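Local coordinates for ComZ (Thermus thermophilus, PDB 6QVI), which is a competence-associated pilin that probably acts as a DNA receptor at the tip of the pilus during natural transformation, at residues N89-D101 / L107-A119. Residues are numbered along the deposited sequence; the frame is centred on the assembly and turned at random.
Sequences NPVGRYTATLYKD and LFTLVSEGTSGGA
Tyr-99 lies across from Thr-109 in an antiparallel hairpin, and its ring reaches along the partner strand to Val-111. Tyr-99 CB lies 3.8 Å from Thr-109 O. CG stands beside the backbone N (chi1 -54°), which turns the ring toward the earlier pair, Thr-97 and Val-111. CD1 then passes Thr-109 O, and Tyr-99 CE1 meets Val-111 CB at 3.8 Å and CG2 slightly farther off. Both Thr-109 O and Val-111 CB sit at the ring edge, near its plane.

The backbones of the two strands are paired in register. Tyr-99 and Thr-109 exchange two nearly straight bonds, Tyr-99 N to Thr-109 O and Thr-109 N to Tyr-99 O, both 2.8 Å. The same ladder continues through Thr-97/Val-111, Thr-95/Glu-113 and Arg-93/Thr-115. Its last bond toward the turn runs from Asp-101 N to Leu-107 O (3.1 Å).

Tyr-94, Ala-96, Leu-98, Lys-100, Leu-110, Ser-112 and Phe-108 lie on the other face. There Leu-98 CD1 touches Phe-108 CB at 4.2 Å and rests 3.4 Å from Thr-109 O. Lys-100 CB approaches the Phe-108 ring obliquely, 4.0 Å from Phe-108 CD2.

The hairpin belongs to an antiparallel sheet packed on the long N-terminal helix, consistent with the pseudopilin-like domain, and stands apart from the beta-solenoid. Helix 12-40 packs against the face bearing Tyr-94 and Ser-112, and Ser-112 OG bonds to Ala-21 O on that helix. Strand 78-84 pairs with 90-100 on the side away from 107-115, and strand 120-130 pairs with 107-115, so the hairpin lies inside the sheet.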
loop_
_atom_site.group_PDB
_atom_site.type_symbol
_atom_site.label_atom_id
_atom_site.label_comp_id
_atom_site.label_asym_id
_atom_site.label_seq_id
_atom_site.Cartn_x
_atom_site.Cartn_y
_atom_site.Cartn_z
ATOM N N ASN A 89 43.387 -19.976 5.784
ATOM C CA ASN A 89 44.276 -20.029 4.622
ATOM C C ASN A 89 43.535 -20.404 3.335
ATOM O O ASN A 89 42.432 -20.971 3.368
ATOM C CB ASN A 89 45.454 -20.991 4.890
ATOM C CG ASN A 89 46.087 -20.773 6.268
ATOM O OD1 ASN A 89 46.060 -19.645 6.798
ATOM N ND2 ASN A 89 46.707 -21.810 6.818
ATOM N N PRO A 90 44.089 -20.038 2.170
ATOM C CA PRO A 90 43.334 -20.188 0.917
ATOM C C PRO A 90 43.232 -21.642 0.485
ATOM O O PRO A 90 44.235 -22.344 0.353
ATOM C CB PRO A 90 44.145 -19.363 -0.096
ATOM C CG PRO A 90 45.033 -18.490 0.702
ATOM C CD PRO A 90 45.339 -19.291 1.941
ATOM N N VAL A 91 42.022 -22.053 0.189
ATOM C CA VAL A 91 41.788 -23.366 -0.291
ATOM C C VAL A 91 41.396 -23.281 -1.736
ATOM O O VAL A 91 41.554 -24.233 -2.456
ATOM C CB VAL A 91 40.669 -24.013 0.455
ATOM C CG1 VAL A 91 40.157 -25.178 -0.347
ATOM C CG2 VAL A 91 41.173 -24.469 1.792
ATOM N N GLY A 92 40.883 -22.143 -2.176
ATOM C CA GLY A 92 40.505 -21.995 -3.559
ATOM C C GLY A 92 39.874 -20.668 -3.838
ATOM O O GLY A 92 39.678 -19.893 -2.954
ATOM N N ARG A 93 39.593 -20.403 -5.088
ATOM C CA ARG A 93 38.942 -19.186 -5.458
ATOM C C ARG A 93 37.649 -19.517 -6.160
ATOM O O ARG A 93 37.445 -20.621 -6.587
ATOM C CB ARG A 93 39.809 -18.374 -6.405
ATOM C CG ARG A 93 41.302 -18.566 -6.258
ATOM C CD ARG A 93 41.976 -17.389 -5.564
ATOM N NE ARG A 93 42.243 -16.250 -6.449
ATOM C CZ ARG A 93 42.763 -15.092 -6.043
ATOM N NH1 ARG A 93 43.073 -14.920 -4.766
ATOM N NH2 ARG A 93 42.963 -14.103 -6.903
ATOM N N TYR A 94 36.755 -18.557 -6.266
ATOM C CA TYR A 94 35.528 -18.795 -6.977
ATOM C C TYR A 94 34.998 -17.554 -7.541
ATOM O O TYR A 94 35.355 -16.498 -7.139
ATOM C CB TYR A 94 34.472 -19.476 -6.141
ATOM C CG TYR A 94 33.955 -18.673 -5.024
ATOM C CD1 TYR A 94 33.224 -17.551 -5.239
ATOM C CD2 TYR A 94 34.182 -19.053 -3.749
ATOM C CE1 TYR A 94 32.736 -16.823 -4.198
ATOM C CE2 TYR A 94 33.708 -18.328 -2.711
ATOM C CZ TYR A 94 32.985 -17.219 -2.953
ATOM O OH TYR A 94 32.534 -16.519 -1.901
ATOM N N THR A 95 34.157 -17.693 -8.525
ATOM C CA THR A 95 33.585 -16.539 -9.110
ATOM C C THR A 95 32.100 -16.635 -9.241
ATOM O O THR A 95 31.625 -17.446 -9.972
ATOM C CB THR A 95 34.185 -16.244 -10.439
ATOM O OG1 THR A 95 35.469 -15.693 -10.219
ATOM C CG2 THR A 95 33.362 -15.246 -11.119
ATOM N N ALA A 96 31.362 -15.766 -8.567
ATOM C CA ALA A 96 29.908 -15.873 -8.580
ATOM C C ALA A 96 29.367 -14.813 -9.518
ATOM O O ALA A 96 29.722 -13.632 -9.395
ATOM C CB ALA A 96 29.314 -15.713 -7.182
ATOM N N THR A 97 28.516 -15.239 -10.444
ATOM C CA THR A 97 27.887 -14.367 -11.422
ATOM C C THR A 97 26.395 -14.615 -11.379
ATOM O O THR A 97 25.954 -15.761 -11.243
ATOM C CB THR A 97 28.387 -14.621 -12.854
ATOM O OG1 THR A 97 29.813 -14.528 -12.896
ATOM C CG2 THR A 97 27.830 -13.587 -13.781
ATOM N N LEU A 98 25.629 -13.526 -11.481
ATOM C CA LEU A 98 24.173 -13.564 -11.447
ATOM C C LEU A 98 23.655 -13.189 -12.823
ATOM O O LEU A 98 24.038 -12.146 -13.360
ATOM C CB LEU A 98 23.620 -12.598 -10.395
ATOM C CG LEU A 98 22.085 -12.534 -10.427
ATOM C CD1 LEU A 98 21.535 -13.911 -10.151
ATOM C CD2 LEU A 98 21.521 -11.504 -9.450
ATOM N N TYR A 99 22.833 -14.058 -13.402
ATOM C CA TYR A 99 22.275 -13.854 -14.735
ATOM C C TYR A 99 20.754 -13.787 -14.684
ATOM O O TYR A 99 20.109 -14.631 -14.046
ATOM C CB TYR A 99 22.689 -14.999 -15.666
ATOM C CG TYR A 99 24.166 -15.228 -15.737
ATOM C CD1 TYR A 99 24.800 -16.066 -14.826
ATOM C CD2 TYR A 99 24.927 -14.641 -16.732
ATOM C CE1 TYR A 99 26.153 -16.300 -14.895
ATOM C CE2 TYR A 99 26.274 -14.874 -16.821
ATOM C CZ TYR A 99 26.896 -15.706 -15.908
ATOM O OH TYR A 99 28.280 -15.891 -16.012
ATOM N N LYS A 100 20.178 -12.822 -15.386
ATOM C CA LYS A 100 18.728 -12.760 -15.505
ATOM C C LYS A 100 18.298 -13.304 -16.857
ATOM O O LYS A 100 19.021 -13.198 -17.850
ATOM C CB LYS A 100 18.186 -11.345 -15.301
ATOM C CG LYS A 100 18.109 -10.514 -16.542
ATOM C CD LYS A 100 17.609 -9.129 -16.205
ATOM C CE LYS A 100 16.460 -8.756 -17.079
ATOM N NZ LYS A 100 16.362 -7.282 -17.061
ATOM N N ASP A 101 17.116 -13.907 -16.873
ATOM C CA ASP A 101 16.535 -14.423 -18.101
ATOM C C ASP A 101 16.068 -13.294 -19.003
ATOM O O ASP A 101 15.428 -12.342 -18.550
ATOM C CB ASP A 101 15.350 -15.326 -17.758
ATOM C CG ASP A 101 14.922 -16.206 -18.920
ATOM O OD1 ASP A 101 15.331 -17.394 -18.956
ATOM O OD2 ASP A 101 14.169 -15.709 -19.791
ATOM N N LEU A 107 12.955 -14.998 -13.556
ATOM C CA LEU A 107 13.873 -16.131 -13.577
ATOM C C LEU A 107 15.308 -15.638 -13.460
ATOM O O LEU A 107 15.773 -14.857 -14.299
ATOM C CB LEU A 107 13.663 -16.939 -14.852
ATOM C CG LEU A 107 12.247 -17.484 -14.929
ATOM C CD1 LEU A 107 12.155 -18.592 -15.949
ATOM C CD2 LEU A 107 11.886 -18.011 -13.526
ATOM N N PHE A 108 16.010 -16.109 -12.434
ATOM C CA PHE A 108 17.408 -15.761 -12.248
ATOM C C PHE A 108 18.255 -17.016 -12.083
ATOM O O PHE A 108 17.841 -17.980 -11.427
ATOM C CB PHE A 108 17.577 -14.857 -11.027
ATOM C CG PHE A 108 16.807 -13.578 -11.109
ATOM C CD1 PHE A 108 15.463 -13.544 -10.749
ATOM C CD2 PHE A 108 17.418 -12.405 -11.523
ATOM C CE1 PHE A 108 14.739 -12.390 -10.828
ATOM C CE2 PHE A 108 16.680 -11.225 -11.595
ATOM C CZ PHE A 108 15.345 -11.226 -11.242
ATOM N N THR A 109 19.451 -16.980 -12.666
ATOM C CA THR A 109 20.438 -18.064 -12.549
ATOM C C THR A 109 21.647 -17.533 -11.797
ATOM O O THR A 109 22.248 -16.523 -12.194
ATOM C CB THR A 109 20.851 -18.629 -13.930
ATOM O OG1 THR A 109 19.689 -19.144 -14.642
ATOM C CG2 THR A 109 21.939 -19.753 -13.809
ATOM N N LEU A 110 21.971 -18.192 -10.687
ATOM C CA LEU A 110 23.179 -17.905 -9.907
ATOM C C LEU A 110 24.253 -18.944 -10.264
ATOM O O LEU A 110 23.983 -20.151 -10.222
ATOM C CB LEU A 110 22.874 -17.953 -8.415
ATOM C CG LEU A 110 23.958 -17.521 -7.438
ATOM C CD1 LEU A 110 24.644 -16.154 -7.746
ATOM C CD2 LEU A 110 23.461 -17.620 -6.018
ATOM N N VAL A 111 25.435 -18.486 -10.686
ATOM C CA VAL A 111 26.514 -19.382 -11.126
ATOM C C VAL A 111 27.795 -19.074 -10.357
ATOM O O VAL A 111 28.245 -17.920 -10.321
ATOM C CB VAL A 111 26.762 -19.274 -12.648
ATOM C CG1 VAL A 111 28.111 -19.782 -13.019
ATOM C CG2 VAL A 111 25.773 -20.071 -13.394
ATOM N N SER A 112 28.392 -20.106 -9.810
ATOM C CA SER A 112 29.617 -19.991 -9.082
ATOM C C SER A 112 30.661 -20.950 -9.616
ATOM O O SER A 112 30.580 -22.107 -9.378
ATOM C CB SER A 112 29.322 -20.285 -7.628
ATOM O OG SER A 112 30.325 -21.029 -7.009
ATOM N N GLU A 113 31.643 -20.446 -10.344
ATOM C CA GLU A 113 32.731 -21.240 -10.883
ATOM C C GLU A 113 33.813 -21.336 -9.854
ATOM O O GLU A 113 34.385 -20.364 -9.530
ATOM C CB GLU A 113 33.340 -20.530 -12.068
ATOM C CG GLU A 113 32.489 -20.504 -13.314
ATOM C CD GLU A 113 33.065 -19.634 -14.410
ATOM O OE1 GLU A 113 32.325 -18.841 -15.012
ATOM O OE2 GLU A 113 34.265 -19.740 -14.685
ATOM N N GLY A 114 34.131 -22.512 -9.363
ATOM C CA GLY A 114 35.168 -22.633 -8.362
ATOM C C GLY A 114 36.411 -23.372 -8.797
ATOM O O GLY A 114 36.377 -24.136 -9.716
ATOM N N THR A 115 37.536 -23.080 -8.168
ATOM C CA THR A 115 38.779 -23.751 -8.492
ATOM C C THR A 115 39.514 -24.052 -7.248
ATOM O O THR A 115 39.499 -23.270 -6.363
ATOM C CB THR A 115 39.753 -22.917 -9.301
ATOM O OG1 THR A 115 40.207 -21.849 -8.499
ATOM C CG2 THR A 115 39.144 -22.365 -10.529
ATOM N N SER A 116 40.204 -25.170 -7.205
ATOM C CA SER A 116 40.960 -25.523 -6.027
ATOM C C SER A 116 42.049 -26.506 -6.345
ATOM O O SER A 116 41.769 -27.671 -6.513
ATOM C CB SER A 116 40.049 -26.114 -4.971
ATOM O OG SER A 116 40.741 -26.988 -4.119
ATOM N N GLY A 117 43.297 -26.056 -6.390
ATOM C CA GLY A 117 44.376 -26.971 -6.668
ATOM C C GLY A 117 44.276 -27.609 -8.031
ATOM O O GLY A 117 44.190 -28.836 -8.137
ATOM N N GLY A 118 44.230 -26.788 -9.080
ATOM C CA GLY A 118 44.214 -27.315 -10.433
ATOM C C GLY A 118 42.998 -28.138 -10.801
ATOM O O GLY A 118 43.041 -28.873 -11.791
ATOM N N ALA A 119 41.934 -28.070 -10.008
ATOM C CA ALA A 119 40.647 -28.669 -10.335
ATOM C C ALA A 119 39.606 -27.560 -10.374
ATOM O O ALA A 119 39.562 -26.688 -9.493
ATOM C CB ALA A 119 40.240 -29.760 -9.336
#